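Local coordinates for protein ORF59 (Human herpesvirus 8, PDB 3HSL) that acts as the accessory subunit of the viral DNA polymerase in lytic replication and raises its processivity, probably as a sliding clamp, at residues V40-S45 with P49-L54; V93-T98 with T144-V149; R101-A106 with A111-Y116. All blocks are in the same frame, centred on the assembly; numbering follows the deposited sequence.

Interaction 1: residues V40-S45 with P49-L54; sequences VQVHGS and PTLSVL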
loop_
_atom_site.group_PDB
_atom_site.type_symbol
_atom_site.label_atom_id
_atom_site.label_comp_id
_atom_site.label_asym_id
_atom_site.label_seq_id
_atom_site.Cartn_x
_atom_site.Cartn_y
_atom_site.Cartn_z
ATOM N N VAL A 40 14.965 -8.912 4.279
ATOM C CA VAL A 40 16.031 -7.969 3.978
ATOM C C VAL A 40 17.254 -8.429 4.761
ATOM O O VAL A 40 17.128 -8.871 5.921
ATOM C CB VAL A 40 15.699 -6.519 4.400
ATOM C CG1 VAL A 40 16.861 -5.579 4.025
ATOM C CG2 VAL A 40 14.433 -6.031 3.740
ATOM N N GLN A 41 18.432 -8.326 4.137
ATOM C CA GLN A 41 19.666 -8.734 4.778
ATOM C C GLN A 41 20.795 -7.740 4.623
ATOM O O GLN A 41 20.916 -7.057 3.582
ATOM C CB GLN A 41 20.170 -10.041 4.166
ATOM C CG GLN A 41 19.245 -11.220 4.306
ATOM C CD GLN A 41 19.749 -12.450 3.586
ATOM O OE1 GLN A 41 20.344 -12.363 2.505
ATOM N NE2 GLN A 41 19.505 -13.612 4.184
ATOM N N VAL A 42 21.615 -7.685 5.680
ATOM C CA VAL A 42 22.811 -6.865 5.740
ATOM C C VAL A 42 23.899 -7.860 6.102
ATOM O O VAL A 42 23.921 -8.385 7.214
ATOM C CB VAL A 42 22.702 -5.720 6.741
ATOM C CG1 VAL A 42 24.062 -5.047 6.921
ATOM C CG2 VAL A 42 21.652 -4.709 6.262
ATOM N N HIS A 43 24.805 -8.121 5.163
ATOM C CA HIS A 43 25.826 -9.140 5.368
ATOM C C HIS A 43 27.114 -8.898 4.601
ATOM O O HIS A 43 27.152 -8.100 3.663
ATOM C CB HIS A 43 25.228 -10.411 4.807
ATOM C CG HIS A 43 24.817 -10.245 3.385
ATOM N ND1 HIS A 43 25.614 -10.634 2.334
ATOM C CD2 HIS A 43 23.694 -9.720 2.834
ATOM C CE1 HIS A 43 25.000 -10.363 1.194
ATOM N NE2 HIS A 43 23.833 -9.806 1.469
ATOM N N GLY A 44 28.167 -9.604 5.003
ATOM C CA GLY A 44 29.468 -9.483 4.369
ATOM C C GLY A 44 30.422 -8.833 5.337
ATOM O O GLY A 44 30.231 -8.909 6.552
ATOM N N SER A 45 31.453 -8.185 4.822
ATOM C CA SER A 45 32.417 -7.538 5.706
ATOM C C SER A 45 31.737 -6.423 6.500
ATOM O O SER A 45 30.785 -5.814 6.021
ATOM C CB SER A 45 33.602 -6.996 4.902
ATOM O OG SER A 45 33.134 -6.075 3.928
ATOM N N PRO A 49 29.389 -3.852 3.888
ATOM C CA PRO A 49 28.444 -4.944 3.784
ATOM C C PRO A 49 27.483 -4.791 2.616
ATOM O O PRO A 49 27.291 -3.701 2.085
ATOM C CB PRO A 49 27.669 -4.852 5.089
ATOM C CG PRO A 49 27.677 -3.387 5.423
ATOM C CD PRO A 49 28.940 -2.812 4.833
ATOM N N THR A 50 26.880 -5.906 2.229
ATOM C CA THR A 50 25.945 -5.946 1.140
ATOM C C THR A 50 24.533 -5.860 1.652
ATOM O O THR A 50 24.205 -6.368 2.730
ATOM C CB THR A 50 26.123 -7.230 0.345
ATOM O OG1 THR A 50 27.411 -7.206 -0.274
ATOM C CG2 THR A 50 25.087 -7.351 -0.734
ATOM N N LEU A 51 23.706 -5.199 0.854
ATOM C CA LEU A 51 22.313 -5.038 1.139
ATOM C C LEU A 51 21.606 -5.913 0.122
ATOM O O LEU A 51 21.804 -5.772 -1.100
ATOM C CB LEU A 51 21.887 -3.582 0.987
ATOM C CG LEU A 51 20.383 -3.338 1.147
ATOM C CD1 LEU A 51 19.843 -3.671 2.547
ATOM C CD2 LEU A 51 19.999 -1.912 0.741
ATOM N N SER A 52 20.783 -6.823 0.615
ATOM C CA SER A 52 20.055 -7.700 -0.289
ATOM C C SER A 52 18.684 -8.064 0.199
ATOM O O SER A 52 18.422 -8.031 1.398
ATOM C CB SER A 52 20.887 -8.902 -0.711
ATOM O OG SER A 52 21.586 -9.440 0.377
ATOM N N VAL A 53 17.816 -8.405 -0.751
ATOM C CA VAL A 53 16.436 -8.785 -0.470
ATOM C C VAL A 53 16.167 -10.137 -1.084
ATOM O O VAL A 53 16.528 -10.379 -2.244
ATOM C CB VAL A 53 15.434 -7.871 -1.179
ATOM C CG1 VAL A 53 14.046 -8.134 -0.608
ATOM C CG2 VAL A 53 15.795 -6.422 -1.005
ATOM N N LEU A 54 15.539 -11.010 -0.322
ATOM C CA LEU A 54 15.172 -12.345 -0.787
ATOM C C LEU A 54 13.651 -12.582 -0.602
ATOM O O LEU A 54 12.993 -11.860 0.132
ATOM C CB LEU A 54 16.004 -13.420 -0.061
ATOM C CG LEU A 54 17.511 -13.638 -0.376
ATOM C CD1 LEU A 54 18.407 -12.369 -0.419
ATOM C CD2 LEU A 54 18.135 -14.711 0.550
#
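His-43 and Ser-52 both place their outer group between the backbone N and the carbonyl carbon, with chi1 at 56° and 43°, and this turns them toward each other across a beta hairpin. NE2 of His-43 and OG of Ser-52 share a hydrogen bond, modelled at 2.5 Å, short for such a pair, with OG close to the ring plane. Either atom could be the donor. Over one face of the same ring sits Thr-50 CB, 3.8 Å from the centroid, in a CH-pi contact. On the same face of the hairpin, Gln-41 is extended beyond CG. Its OE1 lies against Leu-54 CD1 at 3.5 Å.

The backbones pair antiparallel. Gln-41 and Ser-52 exchange two bonds, as do His-43 and Thr-50. The other face is apolar. CG1 of Val-40 meets CD1 of Leu-51 at 3.8 Å, and Val-42 lies side by side with Pro-49.

Strand 83-89 pairs with the outer side of 39-43, and strand 61-67 with that of 49-56. The valine face is covered by Leu-71 of strand 71-73 and by His-99 and Thr-100 of helix 99-103. Ile-155 and Pro-157 lie against the histidine face.

Interaction 2: residues V93-T98 with T144-V149; sequences VGSGFT and TVHKSV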
loop_
_atom_site.group_PDB
_atom_site.type_symbol
_atom_site.label_atom_id
_atom_site.label_comp_id
_atom_site.label_asym_id
_atom_site.label_seq_id
_atom_site.Cartn_x
_atom_site.Cartn_y
_atom_site.Cartn_z
ATOM N N VAL A 93 5.224 -8.044 10.739
ATOM C CA VAL A 93 3.793 -8.390 10.776
ATOM C C VAL A 93 2.990 -7.274 11.421
ATOM O O VAL A 93 3.462 -6.615 12.351
ATOM C CB VAL A 93 3.430 -9.849 11.323
ATOM C CG1 VAL A 93 1.898 -10.058 11.457
ATOM C CG2 VAL A 93 4.020 -10.944 10.407
ATOM N N GLY A 94 1.779 -7.086 10.891
ATOM C CA GLY A 94 0.835 -6.069 11.337
ATOM C C GLY A 94 1.122 -4.710 10.737
ATOM O O GLY A 94 0.207 -3.904 10.530
ATOM N N SER A 95 2.397 -4.465 10.458
ATOM C CA SER A 95 2.843 -3.180 9.910
ATOM C C SER A 95 2.496 -2.790 8.498
ATOM O O SER A 95 2.076 -3.573 7.644
ATOM C CB SER A 95 4.371 -2.947 10.068
ATOM O OG SER A 95 4.730 -2.612 11.392
ATOM N N GLY A 96 2.715 -1.501 8.336
ATOM C CA GLY A 96 2.570 -0.759 7.129
ATOM C C GLY A 96 3.938 -0.104 7.116
ATOM O O GLY A 96 4.084 1.134 7.288
ATOM N N PHE A 97 4.938 -0.969 6.928
ATOM C CA PHE A 97 6.315 -0.564 6.797
ATOM C C PHE A 97 7.053 -1.637 6.002
ATOM O O PHE A 97 7.136 -2.791 6.415
ATOM C CB PHE A 97 7.034 -0.223 8.092
ATOM C CG PHE A 97 8.369 0.432 7.841
ATOM C CD1 PHE A 97 8.457 1.816 7.681
ATOM C CD2 PHE A 97 9.533 -0.321 7.753
ATOM C CE1 PHE A 97 9.694 2.433 7.440
ATOM C CE2 PHE A 97 10.760 0.275 7.518
ATOM C CZ PHE A 97 10.846 1.652 7.360
ATOM N N THR A 98 7.580 -1.228 4.852
ATOM C CA THR A 98 8.305 -2.118 3.979
ATOM C C THR A 98 9.673 -1.482 3.796
ATOM O O THR A 98 9.834 -0.475 3.091
ATOM C CB THR A 98 7.532 -2.331 2.676
ATOM O OG1 THR A 98 6.269 -2.926 2.990
ATOM C CG2 THR A 98 8.270 -3.226 1.738
ATOM N N THR A 144 10.526 8.833 9.638
ATOM C CA THR A 144 9.903 7.621 10.160
ATOM C C THR A 144 10.981 6.806 10.863
ATOM O O THR A 144 12.094 6.661 10.343
ATOM C CB THR A 144 9.314 6.743 9.050
ATOM O OG1 THR A 144 8.230 7.426 8.384
ATOM C CG2 THR A 144 8.799 5.430 9.638
ATOM N N VAL A 145 10.677 6.276 12.042
ATOM C CA VAL A 145 11.642 5.418 12.753
ATOM C C VAL A 145 10.927 4.111 13.104
ATOM O O VAL A 145 10.094 4.065 14.016
ATOM C CB VAL A 145 12.284 6.081 13.986
ATOM C CG1 VAL A 145 13.151 5.082 14.729
ATOM C CG2 VAL A 145 13.098 7.306 13.570
ATOM N N HIS A 146 11.267 3.061 12.361
ATOM C CA HIS A 146 10.658 1.756 12.544
ATOM C C HIS A 146 11.597 0.779 13.236
ATOM O O HIS A 146 12.700 0.524 12.744
ATOM C CB HIS A 146 10.232 1.191 11.183
ATOM C CG HIS A 146 9.462 -0.083 11.274
ATOM N ND1 HIS A 146 8.136 -0.120 11.650
ATOM C CD2 HIS A 146 9.820 -1.364 11.038
ATOM C CE1 HIS A 146 7.709 -1.369 11.644
ATOM N NE2 HIS A 146 8.710 -2.145 11.275
ATOM N N LYS A 147 11.149 0.242 14.369
ATOM C CA LYS A 147 11.909 -0.737 15.128
ATOM C C LYS A 147 11.260 -2.078 14.917
ATOM O O LYS A 147 10.029 -2.171 14.824
ATOM C CB LYS A 147 11.922 -0.420 16.627
ATOM C CG LYS A 147 12.606 0.892 16.942
ATOM C CD LYS A 147 12.708 1.204 18.427
ATOM C CE LYS A 147 13.382 2.573 18.620
ATOM N NZ LYS A 147 13.624 2.886 20.054
ATOM N N SER A 148 12.077 -3.124 14.838
ATOM C CA SER A 148 11.536 -4.460 14.669
ATOM C C SER A 148 12.518 -5.530 15.141
ATOM O O SER A 148 13.581 -5.203 15.660
ATOM C CB SER A 148 11.109 -4.686 13.229
ATOM O OG SER A 148 10.340 -5.874 13.155
ATOM N N VAL A 149 12.160 -6.799 14.957
ATOM C CA VAL A 149 13.007 -7.919 15.364
ATOM C C VAL A 149 13.786 -8.560 14.211
ATOM O O VAL A 149 13.255 -8.737 13.109
ATOM C CB VAL A 149 12.167 -9.023 16.074
ATOM C CG1 VAL A 149 13.049 -10.169 16.561
ATOM C CG2 VAL A 149 11.427 -8.447 17.264
#
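Phe-97 lies in an offset stack on His-146, the two rings nearly parallel, with planes at 14° and centroids 4.4 Å apart. Phe-97 comes from the loop before helix 99-103, and His-146 from strand 143-149. The side chains run past each other in opposite directions, and each CB covers the partner's ring.

Phe-97 can be followed outward. Its CB sits over the face of the imidazole, 3.8 Å from the centroid. CG comes next and faces His-146 CG at 3.6 Å. The ring then splits into two sides. On one side, CD2 lies over the imidazole, offset toward its rim, and is 3.5 Å from His-146 CD2. CE2 has already passed beyond the imidazole and meets His-146 CB. On the other side, CD1 and CE1 run toward Thr-144, whose CG2 is 3.8 Å from CE1. At the tip, CZ is 3.9 Å from His-146 CB. That CB stands almost exactly over the centre of the phenyl ring.

CG of His-146 is anti to the backbone N (chi1 -174°), which carries the imidazole out toward the loop. There Ser-95 OG approaches CE1 at the ring edge, at 3.2 Å. The ring nitrogens are held from elsewhere. NE2 bonds to Ser-92 OG, and ND1 to Thr-144 OG1 of the second subunit. OG1 of Thr-144 in turn bonds to His-146 ND1 of that subunit.

Residues 144-147 also form an antiparallel ladder with a strand of the second subunit. The stack therefore lies behind an edge-to-edge strand interface of a clamp-family dimer, where one beta sheet runs on from subunit to subunit.

Interaction 3: residues R101-A106 with A111-Y116; sequences RELFGA and AGIAFY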
loop_
_atom_site.group_PDB
_atom_site.type_symbol
_atom_site.label_atom_id
_atom_site.label_comp_id
_atom_site.label_asym_id
_atom_site.label_seq_id
_atom_site.Cartn_x
_atom_site.Cartn_y
_atom_site.Cartn_z
ATOM N N ARG A 101 10.710 -0.576 0.347
ATOM C CA ARG A 101 9.809 0.390 -0.273
ATOM C C ARG A 101 10.265 1.796 0.087
ATOM O O ARG A 101 10.312 2.679 -0.766
ATOM C CB ARG A 101 8.395 0.246 0.234
ATOM C CG ARG A 101 7.424 1.008 -0.605
ATOM C CD ARG A 101 6.329 1.573 0.229
ATOM N NE ARG A 101 5.333 2.219 -0.608
ATOM C CZ ARG A 101 4.668 3.318 -0.250
ATOM N NH1 ARG A 101 4.918 3.883 0.919
ATOM N NH2 ARG A 101 3.767 3.860 -1.063
ATOM N N GLU A 102 10.597 1.977 1.363
ATOM C CA GLU A 102 11.046 3.251 1.908
ATOM C C GLU A 102 12.517 3.512 1.617
ATOM O O GLU A 102 12.914 4.664 1.464
ATOM C CB GLU A 102 10.819 3.292 3.418
ATOM C CG GLU A 102 9.392 2.950 3.841
ATOM C CD GLU A 102 8.370 3.877 3.229
ATOM O OE1 GLU A 102 8.619 5.111 3.219
ATOM O OE2 GLU A 102 7.316 3.373 2.759
ATOM N N LEU A 103 13.338 2.467 1.539
ATOM C CA LEU A 103 14.753 2.702 1.238
ATOM C C LEU A 103 14.897 3.229 -0.183
ATOM O O LEU A 103 15.790 4.013 -0.457
ATOM C CB LEU A 103 15.620 1.456 1.451
ATOM C CG LEU A 103 15.750 0.919 2.883
ATOM C CD1 LEU A 103 16.502 -0.404 2.905
ATOM C CD2 LEU A 103 16.408 1.922 3.815
ATOM N N PHE A 104 14.006 2.786 -1.069
ATOM C CA PHE A 104 13.977 3.188 -2.483
ATOM C C PHE A 104 13.000 4.310 -2.801
ATOM O O PHE A 104 12.819 4.659 -3.970
ATOM C CB PHE A 104 13.663 1.991 -3.390
ATOM C CG PHE A 104 14.810 1.058 -3.586
ATOM C CD1 PHE A 104 15.678 1.237 -4.667
ATOM C CD2 PHE A 104 15.035 0.009 -2.712
ATOM C CE1 PHE A 104 16.744 0.390 -4.872
ATOM C CE2 PHE A 104 16.107 -0.851 -2.908
ATOM C CZ PHE A 104 16.964 -0.655 -3.996
ATOM N N GLY A 105 12.371 4.870 -1.774
ATOM C CA GLY A 105 11.426 5.954 -1.991
ATOM C C GLY A 105 12.057 7.073 -2.792
ATOM O O GLY A 105 13.242 7.360 -2.636
ATOM N N ALA A 106 11.267 7.702 -3.652
ATOM C CA ALA A 106 11.758 8.810 -4.467
ATOM C C ALA A 106 12.047 10.041 -3.611
ATOM O O ALA A 106 13.112 10.665 -3.710
ATOM C CB ALA A 106 10.745 9.162 -5.558
ATOM N N ALA A 111 18.820 7.796 4.814
ATOM C CA ALA A 111 18.350 6.581 5.480
ATOM C C ALA A 111 19.476 5.834 6.177
ATOM O O ALA A 111 20.628 5.882 5.739
ATOM C CB ALA A 111 17.661 5.656 4.479
ATOM N N GLY A 112 19.138 5.143 7.261
ATOM C CA GLY A 112 20.123 4.391 8.037
ATOM C C GLY A 112 19.480 3.194 8.700
ATOM O O GLY A 112 18.277 3.193 8.965
ATOM N N ILE A 113 20.276 2.163 8.969
ATOM C CA ILE A 113 19.753 0.951 9.602
ATOM C C ILE A 113 20.682 0.610 10.744
ATOM O O ILE A 113 21.903 0.525 10.572
ATOM C CB ILE A 113 19.693 -0.255 8.639
ATOM C CG1 ILE A 113 19.119 0.121 7.277
ATOM C CG2 ILE A 113 18.873 -1.381 9.249
ATOM C CD1 ILE A 113 19.124 -1.041 6.327
ATOM N N ALA A 114 20.110 0.414 11.918
ATOM C CA ALA A 114 20.914 0.110 13.081
ATOM C C ALA A 114 20.491 -1.217 13.648
ATOM O O ALA A 114 19.352 -1.632 13.455
ATOM C CB ALA A 114 20.743 1.193 14.099
ATOM N N PHE A 115 21.404 -1.876 14.344
ATOM C CA PHE A 115 21.147 -3.167 14.965
ATOM C C PHE A 115 21.635 -3.089 16.390
ATOM O O PHE A 115 22.661 -2.456 16.665
ATOM C CB PHE A 115 21.865 -4.285 14.206
ATOM C CG PHE A 115 21.523 -4.327 12.739
ATOM C CD1 PHE A 115 20.365 -4.948 12.299
ATOM C CD2 PHE A 115 22.365 -3.739 11.796
ATOM C CE1 PHE A 115 20.051 -4.983 10.956
ATOM C CE2 PHE A 115 22.046 -3.776 10.428
ATOM C CZ PHE A 115 20.893 -4.397 10.017
ATOM N N TYR A 116 20.906 -3.727 17.302
ATOM C CA TYR A 116 21.272 -3.701 18.706
ATOM C C TYR A 116 20.538 -4.734 19.545
ATOM O O TYR A 116 19.493 -5.239 19.140
ATOM C CB TYR A 116 21.032 -2.307 19.281
ATOM C CG TYR A 116 19.608 -1.844 19.278
ATOM C CD1 TYR A 116 18.778 -2.096 20.372
ATOM C CD2 TYR A 116 19.085 -1.151 18.188
ATOM C CE1 TYR A 116 17.453 -1.671 20.386
ATOM C CE2 TYR A 116 17.761 -0.719 18.182
ATOM C CZ TYR A 116 16.949 -0.984 19.288
ATOM O OH TYR A 116 15.635 -0.559 19.294
#
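The last turn of helix 99-103 comes up to the start of segment 111-116, with Leu-103 CA 6.8 Å from Ala-111 CA. The arrangement is a short helix set against one face of an antiparallel sheet, in a herpesvirus polymerase accessory subunit of the DNA clamp clan. Strand 108-116 lies between strands 12-16 and 130-137 in that sheet.

The contact is small and wholly apolar. Leu-103 carries it from the helix side. Its CG is anti to the carbonyl carbon (chi1 -65°), and the end of the side chain bends in to the strand. The forked tip then divides its methyls between two residues. CD2 goes to Ala-111 and CD1 goes to Ile-113. They are two apart on the strand, with Gly-112 between them, and both present their side chains to the leucine. Ile-113 has its chain extended to CD1, which reaches back to the leucine.

More apolar groups complete the setting. Leu-21 of helix 18-35 and Ile-135 of strand 130-137 touch Leu-103. Ile-135 also touches Ala-111, while Val-14 and Val-16 of strand 12-16 pack on Ile-113. Glu-102, next to the leucine, turns its end away from the strand, and its OE1 bonds to Tyr-137 OH. The closest approach is Leu-103 CD2 to Ala-111 CB at 4.0 Å, followed by Leu-103 CD1 to Ile-113 CD1 at 4.4 Å.

In the fold
All three contacts bury most of the residues that touch, but their places differ. Interaction 1 lies deepest, its centre about 12 Å from the centre of the chain, and joins adjacent strands of a hairpin mainly through backbone bonds. Interactions 2 and 3 reach another sheet, at strands 143-149 and 108-116, and rely on side chains alone. Interaction 2 is an aromatic stack whose histidine also bonds across the subunit interface. Interaction 3 is aliphatic, and the second subunit reaches it at Arg-101 and Glu-102. Interaction 3 is nested in the loop closed by interaction 2, and Phe-97 CE1 touches Glu-102 CG at 3.6 Å. Interaction 1 meets interaction 3 where Val-42 CG2 packs on Phe-115 CZ.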